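Local coordinates for protein amidohydrolase (Thermotoga maritima, PDB 3OOQ) that is probably a hydrolase of the amidohydrolase family, possibly with allantoinase activity, at residues V60-I66 with S114-G120; A148-F154 with I221-A227; G272-T276 with P308-L312; V299-L303 with A341-G345. One frame throughout, in Å; residues are numbered along the deposited sequence.

Contact 1. Residues V60-I66 with S114-G120; sequences VDAHSHI and SVMIVPG
A beta bulge interrupts this parallel pairing: V60 lies beside S114 and D61 beside V115, but S64 pairs with I117, so A62 and H63 together span the place of M116, a selenomethionine. The chain turns a corner there, A62 taking phi/psi -73/-4° before extended H63. D61 N donates to S114 O (3.0 Å) and M116 N to D61 O (3.0 Å). Beyond the bulge, S64 N makes a weak bond to M116 O (2.8 Å), and V118 N donates to S64 O (3.1 Å). D61 (chi1 t) closes an Asx turn through the corner, OD1 accepting from H63 N at 3.0 Å, while its OD2 takes the amide of C305. The corner thus presents H63 and H65, the HxH signature ending the first barrel strand of amidohydrolases, whose histidines are metal ligands in many relatives. Here H63 (chi1 t) receives V118 CG1 over its ring face, 3.5 Å from the centroid, a CH-pi contact, and its NE2 is hydrogen-bonded to K151. H65 (chi1 m) uses ND1 to donate to V118 O at 2.7 Å. On the side of D61 and S64, I66 CG2 packs 3.9 Å from V115 CG2, next to helix 103-108.

Contact 2. Residues A148-F154 with I221-A227; sequences AGLKMAF and IPARMHA
Side chains leave these two strands alternately to opposite faces. Strands 148-153 and 223-227 run parallel, axes 4.5 Å apart at closest and crossing at -30°, with L150 beside A223, K151 beside R224, M152 beside M225 and A153 beside H226. The ladder of hydrogen bonds comprises L150 N to P222 O (3.0 Å), R224 N to L150 O (2.8 Å), M152 N to R224 O (2.8 Å), H226 N to M152 O (2.9 Å) and F154 N to H226 O (2.9 Å). Such pairing builds the wall of a TIM barrel, one face looking into the barrel, the other to its helices. On the helix side the selenomethionines M152 and M225 both start m,t, putting M152 SE 3.8 Å from M225 CE and M152 CE 3.5 Å from A223 CB. F154 (chi1 m) brings CZ to 3.6 Å from M225 CE, beneath helix 230-243. Inside, K151 (t,p,t,m) passes CE 3.6 Å from H226 CB, and its NZ is hydrogen-bonded to H63 NE2 and P119 O. R224 curls through three m torsions to a salt bridge with E250; R224 NH1 donates to water 1 (2.7 Å), which donates to A148 O (3.3 Å). G149 leaves room, its CA 4.1 Å from R224 CG, where a beta carbon would clash. H226 (chi1 t) reaches F154 O only weakly through ND1 (3.4 Å).

Contact 3. Residues G272-T276 with P308-L312; sequences GPLLT and PVIPL
This is an apolar loop-to-loop contact, partly buried, between the segments that follow strands 269-271 and 301-303; no hydrogen bond crosses it and only 215 Å² is covered. Neither segment is helix or strand, and the nearest CA pair, P273 and I310, is 6.9 Å apart. Both loops bend sharply. A cis peptide precedes P273 and another precedes P308, while G272 adopts phi/psi 101/165°, a region where a beta carbon would jam against the preceding carbonyl oxygen. L275 (-80/69°) is the centre of an inverse gamma turn, closed by a weak bond from T276 N to L274 O (3.0 Å). In a TIM barrel the loops leaving the C-terminal ends of the strands surround the mouth in which amidohydrolases carry their active site, and P273 indeed touches H251 and D306 there. The main probe is I310 (m,t): its CD1 enters the curve of the first loop, 3.5 Å from P273 CB, 3.6 Å from L275 O and 4.0 Å from both L274 N and L275 CB. V309 (t) lies beside it, with CG1 3.7 Å from P273 CG and 3.5 Å from T276 OG1. Q318 OE1 of helix 315-321 accepts from the amides of L274 and L275, and I310 touches Q318 too. A third subunit also packs here, F314 of that subunit lying on L275 and T276 of that subunit on P311.

Contact 4. Residues V299-L303 with A341-G345; sequences VLIAL and AKILG
Apolar packing supplies the whole of the direct contact between the strand segment V299-L303 and the helix end A341-G345, which together bury 179 Å². I343 (chi1 m, chi2 t) extends CD1 toward the strand, reaching 3.8 Å from A302 CB, 3.7 Å from A302 N and 3.9 Å from I301 C; the CA atoms of A302 and I343 stand 7.7 Å apart, so the small alanine lets the isoleucine lie close to the backbone. L300 (t,p), just ahead of strand 301-303, adds its CD2 at 3.8 Å from I343 CG1 and 4.1 Å from K342 CG, at a more open margin. The side chain of I301 points away and touches helix 290-297 instead.

Hydrogen bonds do not cross the pair but shape each partner. The helix stops in a Schellman motif, in which G345, with positive phi (73/28°), donates its N to K342 O at 2.9 Å. Separately, L344 N makes an additional weak bond within the last turn, to A341 O at 3.2 Å. The strand pairs with V269 and V271 of its parallel neighbour, and I301 O accepts from the side chain of N339, which ties it to the same helix 338-343.

Helix 338-343 comes after strand 301-303 and two intervening helices, and the packing of I343 on A302 is consistent with this helix covering the N-terminal end of the barrel strands, as expected of a TIM barrel.

Contacts 1 and 2 form buried barrel wall, joined by backbone ladders, whereas contacts 3 and 4 are smaller, partly buried and mainly apolar, with no hydrogen bond across. The two wall pairs belong to one sheet and meet inside the barrel, K151 NZ lying 3.0 Å from H63 NE2 and 2.8 Å from P119 O. The segments of contacts 3 and 4 alternate along the chain; these contacts lie toward opposite ends of the barrel, yet meet where L274 packs on L303. Both abut contact 1: L312 packs on V115 and I66, L344 on V60 and M116. Contacts 2 and 3 do not touch. The polar contacts of H63, K151 and R224 lie inside the barrel.

Contact 1. Residues V60-I66 with S114-G120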
loop_
_atom_site.group_PDB
_atom_site.type_symbol
_atom_site.label_atom_id
_atom_site.label_comp_id
_atom_site.label_asym_id
_atom_site.label_seq_id
_atom_site.Cartn_x
_atom_site.Cartn_y
_atom_site.Cartn_z
ATOM N N VAL F 60 40.257 17.819 -17.748
ATOM C CA VAL F 60 39.922 16.414 -17.725
ATOM C C VAL F 60 39.255 16.143 -16.388
ATOM O O VAL F 60 39.878 16.281 -15.339
ATOM C CB VAL F 60 41.194 15.532 -17.888
ATOM C CG1 VAL F 60 40.845 14.061 -17.904
ATOM C CG2 VAL F 60 41.994 15.926 -19.156
ATOM N N ASP F 61 37.979 15.790 -16.421
ATOM C CA ASP F 61 37.290 15.461 -15.183
ATOM C C ASP F 61 37.256 13.962 -14.987
ATOM O O ASP F 61 36.617 13.237 -15.758
ATOM C CB ASP F 61 35.867 16.016 -15.161
ATOM C CG ASP F 61 35.303 16.082 -13.759
ATOM O OD1 ASP F 61 35.382 15.076 -13.029
ATOM O OD2 ASP F 61 34.789 17.146 -13.370
ATOM N N ALA F 62 37.944 13.500 -13.951
ATOM C CA ALA F 62 38.079 12.067 -13.728
ATOM C C ALA F 62 36.804 11.338 -13.224
ATOM O O ALA F 62 36.804 10.127 -13.123
ATOM C CB ALA F 62 39.244 11.800 -12.805
ATOM N N HIS F 63 35.717 12.061 -12.950
ATOM C CA HIS F 63 34.496 11.416 -12.422
ATOM C C HIS F 63 33.285 12.290 -12.702
ATOM O O HIS F 63 33.108 13.332 -12.071
ATOM C CB HIS F 63 34.629 11.150 -10.915
ATOM C CG HIS F 63 33.512 10.330 -10.336
ATOM N ND1 HIS F 63 32.222 10.810 -10.206
ATOM C CD2 HIS F 63 33.490 9.059 -9.866
ATOM C CE1 HIS F 63 31.461 9.880 -9.658
ATOM N NE2 HIS F 63 32.201 8.806 -9.448
ATOM N N SER F 64 32.443 11.855 -13.636
ATOM C CA SER F 64 31.354 12.711 -14.097
ATOM C C SER F 64 30.092 11.944 -14.456
ATOM O O SER F 64 30.150 10.784 -14.880
ATOM C CB SER F 64 31.808 13.494 -15.337
ATOM O OG SER F 64 30.973 14.611 -15.546
ATOM N N HIS F 65 28.959 12.625 -14.353
ATOM C CA HIS F 65 27.717 12.071 -14.868
ATOM C C HIS F 65 27.128 12.897 -16.015
ATOM O O HIS F 65 25.991 12.696 -16.396
ATOM C CB HIS F 65 26.717 11.842 -13.732
ATOM C CG HIS F 65 27.333 11.214 -12.518
ATOM N ND1 HIS F 65 27.795 9.914 -12.506
ATOM C CD2 HIS F 65 27.602 11.719 -11.289
ATOM C CE1 HIS F 65 28.296 9.634 -11.316
ATOM N NE2 HIS F 65 28.193 10.712 -10.556
ATOM N N ILE F 66 27.928 13.791 -16.601
ATOM C CA ILE F 66 27.486 14.549 -17.776
ATOM C C ILE F 66 27.007 13.589 -18.861
ATOM O O ILE F 66 27.553 12.495 -19.025
ATOM C CB ILE F 66 28.572 15.527 -18.303
ATOM C CG1 ILE F 66 27.949 16.542 -19.279
ATOM C CG2 ILE F 66 29.766 14.753 -18.952
ATOM C CD1 ILE F 66 28.696 17.867 -19.383
ATOM N N SER F 114 37.580 16.296 -21.893
ATOM C CA SER F 114 37.511 14.844 -21.636
ATOM C C SER F 114 36.976 14.563 -20.234
ATOM O O SER F 114 37.271 15.301 -19.298
ATOM C CB SER F 114 38.905 14.194 -21.767
ATOM O OG SER F 114 39.409 14.288 -23.095
ATOM N N VAL F 115 36.211 13.486 -20.092
ATOM C CA VAL F 115 35.685 13.080 -18.791
ATOM C C VAL F 115 35.579 11.568 -18.729
ATOM O O VAL F 115 35.412 10.895 -19.754
ATOM C CB VAL F 115 34.249 13.679 -18.501
ATOM C CG1 VAL F 115 34.229 15.204 -18.641
ATOM C CG2 VAL F 115 33.220 13.092 -19.465
HETATM N N MSE F 116 35.674 11.026 -17.529
HETATM C CA MSE F 116 35.126 9.703 -17.318
HETATM C C MSE F 116 33.642 9.794 -16.923
HETATM O O MSE F 116 33.279 10.388 -15.901
HETATM C CB MSE F 116 35.900 8.865 -16.312
HETATM C CG MSE F 116 35.548 7.375 -16.545
HETATM SE SE MSE F 116 36.144 6.162 -15.281
HETATM C CE MSE F 116 35.428 6.986 -13.640
ATOM N N ILE F 117 32.794 9.226 -17.775
ATOM C CA ILE F 117 31.395 9.061 -17.448
ATOM C C ILE F 117 31.280 7.763 -16.667
ATOM O O ILE F 117 31.877 6.738 -17.034
ATOM C CB ILE F 117 30.492 9.049 -18.700
ATOM C CG1 ILE F 117 31.014 8.050 -19.740
ATOM C CG2 ILE F 117 30.373 10.470 -19.252
ATOM C CD1 ILE F 117 30.062 7.752 -20.906
ATOM N N VAL F 118 30.529 7.814 -15.574
ATOM C CA VAL F 118 30.464 6.709 -14.625
ATOM C C VAL F 118 29.039 6.657 -14.013
ATOM O O VAL F 118 28.387 7.701 -13.882
ATOM C CB VAL F 118 31.598 6.895 -13.576
ATOM C CG1 VAL F 118 31.383 8.149 -12.712
ATOM C CG2 VAL F 118 31.818 5.687 -12.725
ATOM N N PRO F 119 28.546 5.454 -13.655
ATOM C CA PRO F 119 27.330 5.427 -12.845
ATOM C C PRO F 119 27.529 6.159 -11.500
ATOM O O PRO F 119 28.676 6.412 -11.069
ATOM C CB PRO F 119 27.093 3.928 -12.599
ATOM C CG PRO F 119 27.842 3.208 -13.664
ATOM C CD PRO F 119 29.046 4.093 -13.956
ATOM N N GLY F 120 26.416 6.509 -10.857
ATOM C CA GLY F 120 26.425 7.149 -9.546
ATOM C C GLY F 120 26.680 6.170 -8.397
ATOM O O GLY F 120 27.291 5.105 -8.572
#

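Contact 2. Residues A148-F154 with I221-A227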
loop_
_atom_site.group_PDB
_atom_site.type_symbol
_atom_site.label_atom_id
_atom_site.label_comp_id
_atom_site.label_asym_id
_atom_site.label_seq_id
_atom_site.Cartn_x
_atom_site.Cartn_y
_atom_site.Cartn_z
ATOM N N ALA F 148 36.754 1.762 -18.482
ATOM C CA ALA F 148 37.857 2.433 -17.813
ATOM C C ALA F 148 37.932 2.133 -16.311
ATOM O O ALA F 148 38.934 2.419 -15.655
ATOM C CB ALA F 148 37.795 3.928 -18.066
ATOM N N GLY F 149 36.866 1.563 -15.766
ATOM C CA GLY F 149 36.765 1.322 -14.331
ATOM C C GLY F 149 35.434 0.678 -13.951
ATOM O O GLY F 149 34.478 0.720 -14.726
ATOM N N LEU F 150 35.390 0.055 -12.774
ATOM C CA LEU F 150 34.155 -0.492 -12.242
ATOM C C LEU F 150 33.792 0.313 -10.997
ATOM O O LEU F 150 34.514 0.281 -9.996
ATOM C CB LEU F 150 34.295 -1.984 -11.910
ATOM C CG LEU F 150 33.030 -2.670 -11.334
ATOM C CD1 LEU F 150 31.849 -2.470 -12.271
ATOM C CD2 LEU F 150 33.264 -4.166 -11.094
ATOM N N LYS F 151 32.682 1.034 -11.075
ATOM C CA LYS F 151 32.183 1.914 -9.998
ATOM C C LYS F 151 31.580 1.106 -8.859
ATOM O O LYS F 151 30.793 0.191 -9.101
ATOM C CB LYS F 151 31.118 2.867 -10.570
ATOM C CG LYS F 151 30.476 3.851 -9.589
ATOM C CD LYS F 151 31.530 4.723 -8.845
ATOM C CE LYS F 151 30.895 5.763 -7.924
ATOM N NZ LYS F 151 30.128 6.769 -8.717
HETATM N N MSE F 152 31.954 1.455 -7.630
HETATM C CA MSE F 152 31.412 0.836 -6.424
HETATM C C MSE F 152 31.146 1.946 -5.432
HETATM O O MSE F 152 31.683 3.037 -5.589
HETATM C CB MSE F 152 32.395 -0.183 -5.828
HETATM C CG MSE F 152 32.695 -1.310 -6.786
HETATM SE SE MSE F 152 34.069 -2.527 -6.150
HETATM C CE MSE F 152 34.884 -2.949 -7.878
ATOM N N ALA F 153 30.311 1.675 -4.428
ATOM C CA ALA F 153 29.906 2.712 -3.466
ATOM C C ALA F 153 29.741 2.187 -2.063
ATOM O O ALA F 153 29.207 1.098 -1.874
ATOM C CB ALA F 153 28.612 3.391 -3.914
ATOM N N PHE F 154 30.177 3.011 -1.105
ATOM C CA PHE F 154 30.166 2.742 0.327
ATOM C C PHE F 154 29.464 3.894 0.994
ATOM O O PHE F 154 29.165 4.895 0.340
ATOM C CB PHE F 154 31.620 2.673 0.854
ATOM C CG PHE F 154 32.381 1.508 0.315
ATOM C CD1 PHE F 154 32.966 1.560 -0.955
ATOM C CD2 PHE F 154 32.428 0.326 1.020
ATOM C CE1 PHE F 154 33.634 0.453 -1.480
ATOM C CE2 PHE F 154 33.092 -0.786 0.501
ATOM C CZ PHE F 154 33.699 -0.717 -0.744
ATOM N N ILE F 221 41.349 -3.237 -15.276
ATOM C CA ILE F 221 40.783 -1.923 -14.963
ATOM C C ILE F 221 40.686 -1.765 -13.456
ATOM O O ILE F 221 40.573 -2.768 -12.747
ATOM C CB ILE F 221 39.361 -1.709 -15.594
ATOM C CG1 ILE F 221 38.403 -2.847 -15.225
ATOM C CG2 ILE F 221 39.476 -1.485 -17.123
ATOM C CD1 ILE F 221 36.891 -2.639 -15.640
ATOM N N PRO F 222 40.737 -0.514 -12.963
ATOM C CA PRO F 222 40.599 -0.305 -11.530
ATOM C C PRO F 222 39.141 -0.325 -11.039
ATOM O O PRO F 222 38.215 -0.053 -11.807
ATOM C CB PRO F 222 41.149 1.110 -11.329
ATOM C CG PRO F 222 40.880 1.803 -12.649
ATOM C CD PRO F 222 41.054 0.736 -13.687
ATOM N N ALA F 223 38.983 -0.619 -9.747
ATOM C CA ALA F 223 37.785 -0.275 -9.009
ATOM C C ALA F 223 37.783 1.237 -8.769
ATOM O O ALA F 223 38.808 1.831 -8.397
ATOM C CB ALA F 223 37.748 -1.014 -7.676
ATOM N N ARG F 224 36.621 1.842 -8.970
ATOM C CA ARG F 224 36.436 3.238 -8.665
ATOM C C ARG F 224 35.474 3.293 -7.487
ATOM O O ARG F 224 34.273 3.068 -7.656
ATOM C CB ARG F 224 35.918 3.978 -9.907
ATOM C CG ARG F 224 36.848 3.905 -11.154
ATOM C CD ARG F 224 38.224 4.562 -10.918
ATOM N NE ARG F 224 38.045 5.977 -10.561
ATOM C CZ ARG F 224 38.102 6.999 -11.412
ATOM N NH1 ARG F 224 38.392 6.800 -12.692
ATOM N NH2 ARG F 224 37.860 8.233 -10.984
HETATM N N MSE F 225 36.004 3.593 -6.298
HETATM C CA MSE F 225 35.300 3.336 -5.040
HETATM C C MSE F 225 34.862 4.590 -4.304
HETATM O O MSE F 225 35.683 5.292 -3.711
HETATM C CB MSE F 225 36.147 2.436 -4.133
HETATM C CG MSE F 225 36.360 1.083 -4.764
HETATM SE SE MSE F 225 37.567 -0.073 -3.786
HETATM C CE MSE F 225 36.260 -1.392 -3.221
ATOM N N HIS F 226 33.554 4.847 -4.366
ATOM C CA HIS F 226 32.906 6.028 -3.783
ATOM C C HIS F 226 32.904 5.874 -2.261
ATOM O O HIS F 226 32.317 4.916 -1.746
ATOM C CB HIS F 226 31.459 6.127 -4.349
ATOM C CG HIS F 226 30.544 7.068 -3.618
ATOM N ND1 HIS F 226 30.015 6.798 -2.363
ATOM C CD2 HIS F 226 30.022 8.261 -3.990
ATOM C CE1 HIS F 226 29.224 7.794 -1.992
ATOM N NE2 HIS F 226 29.220 8.702 -2.959
ATOM N N ALA F 227 33.554 6.802 -1.557
ATOM C CA ALA F 227 33.591 6.801 -0.090
ATOM C C ALA F 227 33.892 8.171 0.490
ATOM O O ALA F 227 34.797 8.864 0.023
ATOM C CB ALA F 227 34.619 5.779 0.451
HETATM O O HOH W 1 40.029 4.857 -13.741
#

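Contact 3. Residues G272-T276 with P308-L312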
loop_
_atom_site.group_PDB
_atom_site.type_symbol
_atom_site.label_atom_id
_atom_site.label_comp_id
_atom_site.label_asym_id
_atom_site.label_seq_id
_atom_site.Cartn_x
_atom_site.Cartn_y
_atom_site.Cartn_z
ATOM N N GLY F 272 36.460 16.116 -4.464
ATOM C CA GLY F 272 35.308 16.838 -4.977
ATOM C C GLY F 272 34.084 15.934 -5.021
ATOM O O GLY F 272 34.207 14.716 -4.868
ATOM N N PRO F 273 32.891 16.529 -5.181
ATOM C CA PRO F 273 32.710 17.985 -5.295
ATOM C C PRO F 273 33.032 18.699 -3.965
ATOM O O PRO F 273 32.754 18.157 -2.901
ATOM C CB PRO F 273 31.222 18.117 -5.628
ATOM C CG PRO F 273 30.574 16.922 -4.861
ATOM C CD PRO F 273 31.613 15.814 -4.957
ATOM N N LEU F 274 33.597 19.900 -4.042
ATOM C CA LEU F 274 34.000 20.676 -2.858
ATOM C C LEU F 274 33.297 22.037 -2.715
ATOM O O LEU F 274 33.002 22.484 -1.603
ATOM C CB LEU F 274 35.522 20.881 -2.850
ATOM C CG LEU F 274 36.413 19.683 -2.552
ATOM C CD1 LEU F 274 37.864 20.025 -2.913
ATOM C CD2 LEU F 274 36.290 19.223 -1.082
ATOM N N LEU F 275 33.053 22.694 -3.844
ATOM C CA LEU F 275 32.261 23.913 -3.882
ATOM C C LEU F 275 30.765 23.568 -3.838
ATOM O O LEU F 275 30.047 23.775 -4.810
ATOM C CB LEU F 275 32.577 24.698 -5.162
ATOM C CG LEU F 275 32.045 26.133 -5.287
ATOM C CD1 LEU F 275 32.980 27.127 -4.647
ATOM C CD2 LEU F 275 31.820 26.497 -6.737
ATOM N N THR F 276 30.303 23.060 -2.697
ATOM C CA THR F 276 28.966 22.484 -2.582
ATOM C C THR F 276 28.536 22.362 -1.115
ATOM O O THR F 276 29.373 22.341 -0.213
ATOM C CB THR F 276 28.900 21.098 -3.272
ATOM O OG1 THR F 276 27.539 20.758 -3.537
ATOM C CG2 THR F 276 29.560 19.980 -2.396
ATOM N N PRO F 308 26.194 16.307 -12.197
ATOM C CA PRO F 308 25.613 17.646 -12.036
ATOM C C PRO F 308 25.681 18.350 -10.668
ATOM O O PRO F 308 25.154 19.455 -10.540
ATOM C CB PRO F 308 24.146 17.421 -12.419
ATOM C CG PRO F 308 23.865 16.039 -11.898
ATOM C CD PRO F 308 25.130 15.280 -12.269
ATOM N N VAL F 309 26.333 17.758 -9.676
ATOM C CA VAL F 309 26.400 18.380 -8.349
ATOM C C VAL F 309 26.967 19.802 -8.467
ATOM O O VAL F 309 26.408 20.745 -7.889
ATOM C CB VAL F 309 27.181 17.518 -7.331
ATOM C CG1 VAL F 309 27.373 18.280 -6.031
ATOM C CG2 VAL F 309 26.442 16.175 -7.078
ATOM N N ILE F 310 28.054 19.929 -9.232
ATOM C CA ILE F 310 28.568 21.215 -9.711
ATOM C C ILE F 310 28.630 21.128 -11.225
ATOM O O ILE F 310 29.160 20.158 -11.768
ATOM C CB ILE F 310 29.989 21.535 -9.159
ATOM C CG1 ILE F 310 29.985 21.520 -7.618
ATOM C CG2 ILE F 310 30.523 22.874 -9.706
ATOM C CD1 ILE F 310 31.376 21.310 -7.027
ATOM N N PRO F 311 28.065 22.123 -11.928
ATOM C CA PRO F 311 28.106 21.987 -13.380
ATOM C C PRO F 311 29.559 21.966 -13.868
ATOM O O PRO F 311 30.393 22.710 -13.370
ATOM C CB PRO F 311 27.371 23.230 -13.884
ATOM C CG PRO F 311 26.488 23.643 -12.750
ATOM C CD PRO F 311 27.236 23.260 -11.487
ATOM N N LEU F 312 29.829 21.108 -14.843
ATOM C CA LEU F 312 31.142 20.936 -15.390
ATOM C C LEU F 312 31.676 22.245 -15.958
ATOM O O LEU F 312 32.874 22.539 -15.831
ATOM C CB LEU F 312 31.100 19.840 -16.455
ATOM C CG LEU F 312 32.406 19.179 -16.869
ATOM C CD1 LEU F 312 33.208 18.684 -15.666
ATOM C CD2 LEU F 312 32.090 18.041 -17.808
#

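Contact 4. Residues V299-L303 with A341-G345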
loop_
_atom_site.group_PDB
_atom_site.type_symbol
_atom_site.label_atom_id
_atom_site.label_comp_id
_atom_site.label_asym_id
_atom_site.label_seq_id
_atom_site.Cartn_x
_atom_site.Cartn_y
_atom_site.Cartn_z
ATOM N N VAL F 299 49.735 12.514 -1.712
ATOM C CA VAL F 299 48.696 11.739 -2.380
ATOM C C VAL F 299 48.487 12.286 -3.782
ATOM O O VAL F 299 48.408 13.503 -3.983
ATOM C CB VAL F 299 47.365 11.771 -1.587
ATOM C CG1 VAL F 299 46.284 10.823 -2.237
ATOM C CG2 VAL F 299 47.608 11.359 -0.141
ATOM N N LEU F 300 48.392 11.375 -4.745
ATOM C CA LEU F 300 47.997 11.719 -6.091
ATOM C C LEU F 300 46.475 11.973 -6.172
ATOM O O LEU F 300 45.668 11.074 -5.943
ATOM C CB LEU F 300 48.406 10.618 -7.073
ATOM C CG LEU F 300 47.902 10.843 -8.502
ATOM C CD1 LEU F 300 48.638 12.017 -9.140
ATOM C CD2 LEU F 300 48.065 9.582 -9.328
ATOM N N ILE F 301 46.099 13.202 -6.513
ATOM C CA ILE F 301 44.700 13.588 -6.540
ATOM C C ILE F 301 44.308 14.280 -7.837
ATOM O O ILE F 301 45.163 14.879 -8.530
ATOM C CB ILE F 301 44.313 14.493 -5.322
ATOM C CG1 ILE F 301 44.869 15.921 -5.484
ATOM C CG2 ILE F 301 44.726 13.846 -4.023
ATOM C CD1 ILE F 301 44.446 16.921 -4.371
ATOM N N ALA F 302 43.022 14.152 -8.174
ATOM C CA ALA F 302 42.387 14.938 -9.225
ATOM C C ALA F 302 41.176 15.617 -8.611
ATOM O O ALA F 302 40.673 15.197 -7.556
ATOM C CB ALA F 302 41.939 14.068 -10.389
ATOM N N LEU F 303 40.715 16.662 -9.275
ATOM C CA LEU F 303 39.533 17.382 -8.834
ATOM C C LEU F 303 38.350 17.165 -9.784
ATOM O O LEU F 303 38.460 17.436 -10.989
ATOM C CB LEU F 303 39.842 18.872 -8.684
ATOM C CG LEU F 303 38.713 19.814 -8.243
ATOM C CD1 LEU F 303 38.145 19.446 -6.859
ATOM C CD2 LEU F 303 39.203 21.259 -8.261
ATOM N N ALA F 341 44.352 12.746 -15.923
ATOM C CA ALA F 341 44.878 11.912 -17.023
ATOM C C ALA F 341 45.606 10.657 -16.504
ATOM O O ALA F 341 45.405 9.538 -16.997
ATOM C CB ALA F 341 45.803 12.729 -17.923
ATOM N N LYS F 342 46.454 10.864 -15.510
ATOM C CA LYS F 342 47.310 9.807 -14.980
ATOM C C LYS F 342 46.444 8.773 -14.225
ATOM O O LYS F 342 46.595 7.571 -14.423
ATOM C CB LYS F 342 48.418 10.434 -14.108
ATOM C CG LYS F 342 49.232 9.494 -13.226
ATOM C CD LYS F 342 50.498 9.036 -13.918
ATOM C CE LYS F 342 51.319 8.062 -13.068
ATOM N NZ LYS F 342 52.321 8.812 -12.257
ATOM N N ILE F 343 45.511 9.251 -13.401
ATOM C CA ILE F 343 44.561 8.375 -12.691
ATOM C C ILE F 343 43.749 7.516 -13.663
ATOM O O ILE F 343 43.439 6.350 -13.374
ATOM C CB ILE F 343 43.659 9.192 -11.728
ATOM C CG1 ILE F 343 44.517 9.761 -10.586
ATOM C CG2 ILE F 343 42.506 8.321 -11.185
ATOM C CD1 ILE F 343 43.879 10.877 -9.769
ATOM N N LEU F 344 43.475 8.066 -14.844
ATOM C CA LEU F 344 42.747 7.351 -15.885
ATOM C C LEU F 344 43.601 6.435 -16.770
ATOM O O LEU F 344 43.064 5.747 -17.639
ATOM C CB LEU F 344 41.959 8.356 -16.749
ATOM C CG LEU F 344 40.899 9.208 -16.031
ATOM C CD1 LEU F 344 40.301 10.328 -16.931
ATOM C CD2 LEU F 344 39.796 8.328 -15.481
ATOM N N GLY F 345 44.919 6.420 -16.550
ATOM C CA GLY F 345 45.845 5.641 -17.384
ATOM C C GLY F 345 46.061 6.229 -18.774
ATOM O O GLY F 345 46.394 5.512 -19.709
#